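Local coordinates for peptide ABC transporter, peptide-binding protein (PDB 3O6P) that probably binds peptides for an ABC transporter, being here one piece from the C-terminal half of a family 5 solute-binding protein, at residues T100-S105 with K130-P135; V54-A59 with D67-A72; S32-A37 with I76-K81. All blocks are in the same frame, centred on the assembly; numbering follows the deposited sequence.

Contact 1: residues T100-S105 with K130-P135; sequences TMDILS and KVTVSP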
loop_
_atom_site.group_PDB
_atom_site.type_symbol
_atom_site.label_atom_id
_atom_site.label_comp_id
_atom_site.label_asym_id
_atom_site.label_seq_id
_atom_site.Cartn_x
_atom_site.Cartn_y
_atom_site.Cartn_z
ATOM N N THR A 100 -18.871 3.734 -3.560
ATOM C CA THR A 100 -18.848 2.580 -4.452
ATOM C C THR A 100 -17.486 2.622 -5.107
ATOM O O THR A 100 -17.071 3.645 -5.673
ATOM C CB THR A 100 -19.983 2.599 -5.509
ATOM O OG1 THR A 100 -21.236 2.477 -4.836
ATOM C CG2 THR A 100 -19.849 1.424 -6.477
HETATM N N MSE A 101 -16.735 1.544 -4.923
HETATM C CA MSE A 101 -15.356 1.516 -5.417
HETATM C C MSE A 101 -15.061 0.231 -6.145
HETATM O O MSE A 101 -15.485 -0.839 -5.720
HETATM C CB MSE A 101 -14.365 1.704 -4.273
HETATM C CG MSE A 101 -14.451 0.647 -3.186
HETATM SE SE MSE A 101 -13.106 0.928 -1.783
HETATM C CE MSE A 101 -11.553 0.463 -2.817
ATOM N N ASP A 102 -14.308 0.340 -7.233
ATOM C CA ASP A 102 -13.912 -0.816 -8.009
ATOM C C ASP A 102 -12.454 -1.151 -7.709
ATOM O O ASP A 102 -11.628 -0.253 -7.601
ATOM C CB ASP A 102 -14.067 -0.505 -9.506
ATOM C CG ASP A 102 -13.805 -1.709 -10.375
ATOM O OD1 ASP A 102 -14.596 -2.672 -10.313
ATOM O OD2 ASP A 102 -12.822 -1.677 -11.150
ATOM N N ILE A 103 -12.125 -2.435 -7.606
ATOM C CA ILE A 103 -10.721 -2.831 -7.485
ATOM C C ILE A 103 -10.286 -3.502 -8.793
ATOM O O ILE A 103 -10.779 -4.576 -9.147
ATOM C CB ILE A 103 -10.457 -3.824 -6.319
ATOM C CG1 ILE A 103 -11.069 -3.327 -5.016
ATOM C CG2 ILE A 103 -8.923 -4.078 -6.158
ATOM C CD1 ILE A 103 -11.002 -4.365 -3.898
ATOM N N LEU A 104 -9.365 -2.856 -9.495
ATOM C CA LEU A 104 -8.772 -3.401 -10.699
ATOM C C LEU A 104 -7.711 -4.421 -10.275
ATOM O O LEU A 104 -6.962 -4.178 -9.331
ATOM C CB LEU A 104 -8.138 -2.248 -11.467
ATOM C CG LEU A 104 -7.446 -2.505 -12.795
ATOM C CD1 LEU A 104 -8.468 -2.987 -13.842
ATOM C CD2 LEU A 104 -6.755 -1.193 -13.228
ATOM N N SER A 105 -7.647 -5.563 -10.946
ATOM C CA SER A 105 -6.641 -6.557 -10.589
ATOM C C SER A 105 -6.243 -7.396 -11.780
ATOM O O SER A 105 -6.816 -7.283 -12.871
ATOM C CB SER A 105 -7.157 -7.488 -9.482
ATOM O OG SER A 105 -8.107 -8.416 -9.998
ATOM N N LYS A 130 -19.757 -0.222 -1.078
ATOM C CA LYS A 130 -19.971 -1.331 -1.988
ATOM C C LYS A 130 -18.710 -1.449 -2.802
ATOM O O LYS A 130 -18.142 -0.428 -3.212
ATOM C CB LYS A 130 -21.151 -1.050 -2.913
ATOM C CG LYS A 130 -21.268 -2.057 -4.039
ATOM C CD LYS A 130 -22.548 -1.880 -4.852
ATOM C CE LYS A 130 -22.604 -2.889 -6.008
ATOM N NZ LYS A 130 -22.870 -4.261 -5.508
ATOM N N VAL A 131 -18.246 -2.678 -3.016
ATOM C CA VAL A 131 -16.978 -2.863 -3.754
ATOM C C VAL A 131 -17.207 -3.808 -4.907
ATOM O O VAL A 131 -17.750 -4.890 -4.704
ATOM C CB VAL A 131 -15.876 -3.487 -2.848
ATOM C CG1 VAL A 131 -14.578 -3.650 -3.631
ATOM C CG2 VAL A 131 -15.635 -2.648 -1.592
ATOM N N THR A 132 -16.765 -3.410 -6.102
ATOM C CA THR A 132 -16.788 -4.279 -7.283
ATOM C C THR A 132 -15.361 -4.645 -7.653
ATOM O O THR A 132 -14.406 -4.061 -7.139
ATOM C CB THR A 132 -17.467 -3.557 -8.468
ATOM O OG1 THR A 132 -16.731 -2.369 -8.773
ATOM C CG2 THR A 132 -18.902 -3.159 -8.084
ATOM N N VAL A 133 -15.218 -5.613 -8.549
ATOM C CA VAL A 133 -13.889 -6.024 -8.987
ATOM C C VAL A 133 -13.787 -6.100 -10.474
ATOM O O VAL A 133 -14.752 -6.478 -11.148
ATOM C CB VAL A 133 -13.461 -7.381 -8.363
ATOM C CG1 VAL A 133 -13.390 -7.266 -6.822
ATOM C CG2 VAL A 133 -14.378 -8.492 -8.786
ATOM N N SER A 134 -12.595 -5.784 -10.987
ATOM C CA SER A 134 -12.353 -5.852 -12.422
ATOM C C SER A 134 -11.057 -6.582 -12.724
ATOM O O SER A 134 -10.012 -5.960 -12.863
ATOM C CB SER A 134 -12.314 -4.454 -13.020
ATOM O OG SER A 134 -13.570 -3.811 -12.894
ATOM N N PRO A 135 -11.110 -7.923 -12.790
ATOM C CA PRO A 135 -9.899 -8.678 -13.168
ATOM C C PRO A 135 -9.673 -8.604 -14.677
ATOM O O PRO A 135 -10.596 -8.864 -15.463
ATOM C CB PRO A 135 -10.200 -10.115 -12.697
ATOM C CG PRO A 135 -11.411 -9.994 -11.802
ATOM C CD PRO A 135 -12.195 -8.817 -12.349
#
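Residues Thr100 to Ser105 pair in parallel with Lys130 to Pro135, joining strand 99-106 to strand 129-136, the outermost strand at one end of a mixed five-stranded sheet. The backbone ladder starts with Met101 N bonded to Lys130 O. Thr132 N then donates to Met101 O, and Ile103 N returns to Thr132 O at 2.8 Å. Ser134 N continues the series to Ile103 O, and Ser105 N closes it on Ser134 O at 3.1 Å. On the face that carries Asp102, Thr132 and Ser134, one carboxylate grips two hydroxyls of the edge strand. With CG anti to the backbone N (chi1 -174°), Asp102 receives Thr132 OG1 on the anti lone pair of OD1 at 2.6 Å. Ser134 OG donates to Asp102 OD2 at 2.9 Å from the syn side, 15° out of the carboxylate plane; together the two bonds fix the rotation of the group. The other face is mainly apolar: Ile103 CD1 meets Val131 CG1 at 3.7 Å, while Met101 CG, a selenomethionine atom, lies alongside Val131 CG2 at 3.8 Å. Val115 of helix 109-125 covers Ile103 and Val133 there. From the same helix Gln123, a sodium ligand, accepts from Val131 N. Strand, helix and adjacent parallel strand make up a classical beta-alpha-beta crossover.

Contact 2: residues V54-A59 with D67-A72; sequences VPADMA and DFAKEA
Val54 sets its branched end across the Phe68 side chain at about a right angle. Its CG1 touches Phe68 CD2 at 3.5 Å, approaching the ring obliquely, and its CG2 reaches Phe68 CE2 at 3.6 Å, so both methyls sit on the same CD2-CE2 side of the ring. Trp206 of helix 202-218 meets this ring edge-to-face, and Met209 and Leu210 of that helix pack on it too. Beside this pair, two small side chains abut: Ala56 CB lies 3.8 Å from Ala69 CB, allowing the loop backbone to come close to the helix. The polar half of the contact is built round Asp67, the N-cap of the short helix 68-72, whose OD2 accepts weak bonds from Ala69 N and Lys70 N in the first turn. The same carboxylate turns to the loop, where Asp57 N donates to both of its oxygens, again weakly; the straighter of the two bonds runs to Asp67 OD2 at 3.3 Å. A water fills the angle between the segments. It donates to Asp67 OD1 at 2.8 Å and to Pro55 O at 2.7 Å, and accepts from Ala59 N. Backbones also join directly, Phe68 N donating to Ala59 O at 2.8 Å. Asp57 OD1 comes within 4.6 Å of Asp67 OD2, a pairing of like charges that the capping amides at the helix start may help to offset.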
loop_
_atom_site.group_PDB
_atom_site.type_symbol
_atom_site.label_atom_id
_atom_site.label_comp_id
_atom_site.label_asym_id
_atom_site.label_seq_id
_atom_site.Cartn_x
_atom_site.Cartn_y
_atom_site.Cartn_z
ATOM N N VAL A 54 8.247 -1.836 2.581
ATOM C CA VAL A 54 9.544 -2.484 2.281
ATOM C C VAL A 54 9.505 -3.892 2.898
ATOM O O VAL A 54 9.142 -4.029 4.077
ATOM C CB VAL A 54 10.697 -1.666 2.900
ATOM C CG1 VAL A 54 12.031 -2.419 2.796
ATOM C CG2 VAL A 54 10.809 -0.304 2.208
ATOM N N PRO A 55 9.847 -4.941 2.117
ATOM C CA PRO A 55 9.842 -6.307 2.688
ATOM C C PRO A 55 10.761 -6.468 3.884
ATOM O O PRO A 55 11.805 -5.814 3.962
ATOM C CB PRO A 55 10.372 -7.170 1.538
ATOM C CG PRO A 55 9.956 -6.430 0.340
ATOM C CD PRO A 55 10.104 -4.980 0.668
ATOM N N ALA A 56 10.357 -7.346 4.794
ATOM C CA ALA A 56 11.171 -7.789 5.926
ATOM C C ALA A 56 12.258 -8.753 5.474
ATOM O O ALA A 56 12.117 -9.416 4.453
ATOM C CB ALA A 56 10.283 -8.463 6.969
ATOM N N ASP A 57 13.325 -8.844 6.264
ATOM C CA ASP A 57 14.454 -9.754 6.003
ATOM C C ASP A 57 15.121 -9.469 4.676
ATOM O O ASP A 57 15.614 -10.389 4.023
ATOM C CB ASP A 57 14.025 -11.229 6.042
ATOM C CG ASP A 57 13.396 -11.625 7.353
ATOM O OD1 ASP A 57 13.856 -11.149 8.409
ATOM O OD2 ASP A 57 12.432 -12.424 7.326
HETATM N N MSE A 58 15.153 -8.201 4.276
HETATM C CA MSE A 58 15.766 -7.845 2.996
HETATM C C MSE A 58 16.964 -6.912 3.126
HETATM O O MSE A 58 18.019 -7.171 2.537
HETATM C CB MSE A 58 14.733 -7.229 2.050
HETATM C CG MSE A 58 15.317 -6.934 0.689
HETATM SE SE MSE A 58 14.122 -5.876 -0.399
HETATM C CE MSE A 58 14.281 -4.154 0.495
ATOM N N ALA A 59 16.799 -5.830 3.885
ATOM C CA ALA A 59 17.863 -4.830 4.053
ATOM C C ALA A 59 18.294 -4.652 5.509
ATOM O O ALA A 59 17.452 -4.577 6.417
ATOM C CB ALA A 59 17.435 -3.491 3.462
ATOM N N ASP A 67 17.373 -5.235 10.845
ATOM C CA ASP A 67 16.529 -5.289 9.676
ATOM C C ASP A 67 15.763 -3.982 9.486
ATOM O O ASP A 67 15.252 -3.422 10.453
ATOM C CB ASP A 67 15.539 -6.440 9.814
ATOM C CG ASP A 67 14.688 -6.610 8.583
ATOM O OD1 ASP A 67 15.241 -6.754 7.467
ATOM O OD2 ASP A 67 13.465 -6.606 8.724
ATOM N N PHE A 68 15.678 -3.510 8.244
ATOM C CA PHE A 68 14.895 -2.307 7.936
ATOM C C PHE A 68 13.472 -2.390 8.478
ATOM O O PHE A 68 12.983 -1.442 9.093
ATOM C CB PHE A 68 14.822 -2.064 6.425
ATOM C CG PHE A 68 14.156 -0.760 6.056
ATOM C CD1 PHE A 68 14.890 0.428 5.975
ATOM C CD2 PHE A 68 12.788 -0.721 5.793
ATOM C CE1 PHE A 68 14.259 1.640 5.637
ATOM C CE2 PHE A 68 12.149 0.469 5.459
ATOM C CZ PHE A 68 12.891 1.657 5.377
ATOM N N ALA A 69 12.782 -3.495 8.197
ATOM C CA ALA A 69 11.372 -3.618 8.615
ATOM C C ALA A 69 11.230 -3.607 10.137
ATOM O O ALA A 69 10.302 -2.994 10.673
ATOM C CB ALA A 69 10.719 -4.861 8.006
ATOM N N LYS A 70 12.151 -4.267 10.839
ATOM C CA LYS A 70 12.105 -4.275 12.303
ATOM C C LYS A 70 12.325 -2.869 12.872
ATOM O O LYS A 70 11.635 -2.453 13.810
ATOM C CB LYS A 70 13.115 -5.262 12.891
ATOM C CG LYS A 70 12.824 -6.708 12.600
ATOM C CD LYS A 70 14.003 -7.569 13.059
ATOM C CE LYS A 70 13.682 -9.055 13.054
ATOM N NZ LYS A 70 14.561 -9.800 14.019
ATOM N N GLU A 71 13.283 -2.145 12.301
ATOM C CA GLU A 71 13.573 -0.784 12.730
ATOM C C GLU A 71 12.411 0.175 12.460
ATOM O O GLU A 71 12.133 1.065 13.270
ATOM C CB GLU A 71 14.849 -0.266 12.062
ATOM C CG GLU A 71 16.119 -0.754 12.713
ATOM C CD GLU A 71 17.329 0.039 12.262
ATOM O OE1 GLU A 71 18.006 -0.428 11.331
ATOM O OE2 GLU A 71 17.596 1.130 12.817
ATOM N N ALA A 72 11.741 -0.011 11.324
ATOM C CA ALA A 72 10.649 0.861 10.933
ATOM C C ALA A 72 9.439 0.617 11.828
ATOM O O ALA A 72 8.663 1.532 12.082
ATOM C CB ALA A 72 10.284 0.649 9.443
HETATM O O HOH W 1 14.140 -5.383 5.341
#

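Contact 3: residues S32-A37 with I76-K81; sequences SIDRKA and IEYDTK
Asp34 lies over one face of the Tyr78 ring in a CH-pi contact, its CB 3.5 Å from the ring centroid and only 3° off the normal. Its carboxylate continues across the same face, stacked with its plane 10° from that of the ring, and OD2 rests 3.7 Å from Tyr78 CE2. The backbone leading into Asp34 is also close, with Asp34 N 3.3 Å from Tyr78 CD1, while Ser32 O stands at the ring edge. Tyr78 CG is anti to the backbone N (chi1 166°), beside its own carbonyl carbon, where it lies close to Asp34 CA. A second flat group is met in a similar way: Ile76 CG2 sits over the centre of the Arg35 guanidinium, 3.6 Å from CZ, with the two side chains crossing at about a right angle.

Asp34 and Arg35 are also held by bonds of their own. Asp34 is the N-cap of helix 35-43, and its OD1 accepts a straight bond from Ala37 N at 3.2 Å, arriving from above the carboxylate plane; this fixes the carboxylate against the ring, and the helix start would probably favour its negative charge. Three nitrogens of the guanidinium have partners: NH1 gives a weak bond to Ile33 O at 3.0 Å, NH2 bonds Ser30 OG, and NE bonds Pro224 O. On the facing segment, Asp79 caps helix 80-94 by accepting from Lys82 N, and its backbone bonds that of Tyr31. The contact thus brings together the starts of two helices, with Ser32 and Ile33 packed on helix 109-125, and Arg35 and Ile76 resting against strand 223-228.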
loop_
_atom_site.group_PDB
_atom_site.type_symbol
_atom_site.label_atom_id
_atom_site.label_comp_id
_atom_site.label_asym_id
_atom_site.label_seq_id
_atom_site.Cartn_x
_atom_site.Cartn_y
_atom_site.Cartn_z
ATOM N N SER A 32 -9.731 -3.197 7.587
ATOM C CA SER A 32 -10.795 -4.159 7.330
ATOM C C SER A 32 -10.304 -5.480 6.733
ATOM O O SER A 32 -11.122 -6.378 6.514
ATOM C CB SER A 32 -11.831 -3.555 6.380
ATOM O OG SER A 32 -11.317 -3.568 5.070
ATOM N N ILE A 33 -9.002 -5.595 6.444
ATOM C CA ILE A 33 -8.494 -6.783 5.738
ATOM C C ILE A 33 -7.636 -7.641 6.663
ATOM O O ILE A 33 -6.586 -7.203 7.141
ATOM C CB ILE A 33 -7.690 -6.368 4.476
ATOM C CG1 ILE A 33 -8.506 -5.434 3.549
ATOM C CG2 ILE A 33 -7.120 -7.609 3.738
ATOM C CD1 ILE A 33 -7.604 -4.685 2.558
ATOM N N ASP A 34 -8.103 -8.850 6.919
ATOM C CA ASP A 34 -7.387 -9.805 7.776
ATOM C C ASP A 34 -6.273 -10.419 6.944
ATOM O O ASP A 34 -6.492 -11.401 6.243
ATOM C CB ASP A 34 -8.382 -10.858 8.274
ATOM C CG ASP A 34 -7.796 -11.830 9.282
ATOM O OD1 ASP A 34 -6.553 -11.855 9.487
ATOM O OD2 ASP A 34 -8.609 -12.606 9.873
ATOM N N ARG A 35 -5.081 -9.828 7.025
ATOM C CA ARG A 35 -3.926 -10.279 6.234
ATOM C C ARG A 35 -3.500 -11.705 6.610
ATOM O O ARG A 35 -3.014 -12.461 5.748
ATOM C CB ARG A 35 -2.694 -9.379 6.476
ATOM C CG ARG A 35 -2.836 -7.840 6.374
ATOM C CD ARG A 35 -3.303 -7.429 5.048
ATOM N NE ARG A 35 -3.109 -5.992 4.737
ATOM C CZ ARG A 35 -3.692 -4.960 5.367
ATOM N NH1 ARG A 35 -4.489 -5.130 6.430
ATOM N NH2 ARG A 35 -3.494 -3.727 4.926
ATOM N N LYS A 36 -3.637 -12.057 7.890
ATOM C CA LYS A 36 -3.298 -13.412 8.337
ATOM C C LYS A 36 -4.195 -14.445 7.619
ATOM O O LYS A 36 -3.714 -15.432 7.062
ATOM C CB LYS A 36 -3.437 -13.524 9.866
ATOM C CG LYS A 36 -2.924 -14.848 10.432
ATOM C CD LYS A 36 -3.103 -14.912 11.956
ATOM C CE LYS A 36 -2.460 -16.176 12.539
ATOM N NZ LYS A 36 -0.956 -16.180 12.452
ATOM N N ALA A 37 -5.494 -14.203 7.606
ATOM C CA ALA A 37 -6.412 -15.097 6.890
ATOM C C ALA A 37 -6.081 -15.125 5.396
ATOM O O ALA A 37 -6.142 -16.190 4.740
ATOM C CB ALA A 37 -7.879 -14.631 7.108
ATOM N N ILE A 76 0.487 -1.671 10.211
ATOM C CA ILE A 76 -0.570 -2.479 9.571
ATOM C C ILE A 76 -1.261 -3.326 10.623
ATOM O O ILE A 76 -0.594 -4.108 11.325
ATOM C CB ILE A 76 -0.045 -3.333 8.413
ATOM C CG1 ILE A 76 0.497 -2.418 7.300
ATOM C CG2 ILE A 76 -1.194 -4.313 7.897
ATOM C CD1 ILE A 76 1.010 -3.151 6.109
ATOM N N GLU A 77 -2.574 -3.118 10.764
ATOM C CA GLU A 77 -3.409 -3.817 11.730
ATOM C C GLU A 77 -4.650 -4.315 11.042
ATOM O O GLU A 77 -5.137 -3.690 10.104
ATOM C CB GLU A 77 -3.882 -2.861 12.821
ATOM C CG GLU A 77 -3.191 -3.029 14.148
ATOM C CD GLU A 77 -1.734 -2.752 14.056
ATOM O OE1 GLU A 77 -1.356 -1.827 13.304
ATOM O OE2 GLU A 77 -0.954 -3.456 14.730
ATOM N N TYR A 78 -5.171 -5.427 11.543
ATOM C CA TYR A 78 -6.511 -5.871 11.199
ATOM C C TYR A 78 -7.391 -5.641 12.423
ATOM O O TYR A 78 -7.100 -6.165 13.507
ATOM C CB TYR A 78 -6.501 -7.356 10.795
ATOM C CG TYR A 78 -7.883 -7.937 10.765
ATOM C CD1 TYR A 78 -8.840 -7.456 9.873
ATOM C CD2 TYR A 78 -8.251 -8.933 11.656
ATOM C CE1 TYR A 78 -10.148 -7.962 9.870
ATOM C CE2 TYR A 78 -9.526 -9.454 11.650
ATOM C CZ TYR A 78 -10.480 -8.956 10.753
ATOM O OH TYR A 78 -11.768 -9.465 10.748
ATOM N N ASP A 79 -8.432 -4.821 12.269
ATOM C CA ASP A 79 -9.352 -4.547 13.374
ATOM C C ASP A 79 -10.620 -3.945 12.792
ATOM O O ASP A 79 -10.639 -2.770 12.430
ATOM C CB ASP A 79 -8.668 -3.567 14.345
ATOM C CG ASP A 79 -9.496 -3.271 15.574
ATOM O OD1 ASP A 79 -10.729 -3.319 15.522
ATOM O OD2 ASP A 79 -8.881 -2.962 16.608
ATOM N N THR A 80 -11.685 -4.728 12.699
ATOM C CA THR A 80 -12.883 -4.184 12.048
ATOM C C THR A 80 -13.611 -3.163 12.896
ATOM O O THR A 80 -14.320 -2.341 12.324
ATOM C CB THR A 80 -13.896 -5.240 11.484
ATOM O OG1 THR A 80 -14.440 -6.000 12.569
ATOM C CG2 THR A 80 -13.232 -6.160 10.453
ATOM N N LYS A 81 -13.447 -3.195 14.231
ATOM C CA LYS A 81 -14.005 -2.108 15.087
ATOM C C LYS A 81 -13.358 -0.767 14.712
ATOM O O LYS A 81 -14.056 0.257 14.500
ATOM C CB LYS A 81 -13.803 -2.403 16.588
ATOM C CG LYS A 81 -14.412 -1.353 17.505
ATOM C CD LYS A 81 -14.472 -1.814 18.964
ATOM C CE LYS A 81 -15.004 -0.690 19.867
ATOM N NZ LYS A 81 -15.434 -1.197 21.204
#

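How the contacts relate
All three contacts fall within one solute-binding family 5 range. Along the chain the segments of contact 3 bracket those of contact 2, and contact 1 follows both. Helix 35-43 starts in contact 3, the chain passes through the loop and short helix of contact 2, and it returns to contact 3 at the start of helix 80-94, which leads into strand 99-106 of contact 1. Contacts 1 and 2 lie on opposite sides of the chain's centre, their centres 31 Å apart; contact 3 is 19 Å from contact 1 and 21 Å from contact 2, centre to centre. Helix 109-125 packs on both contacts 1 and 3, tying the sheet edge to the helix starts.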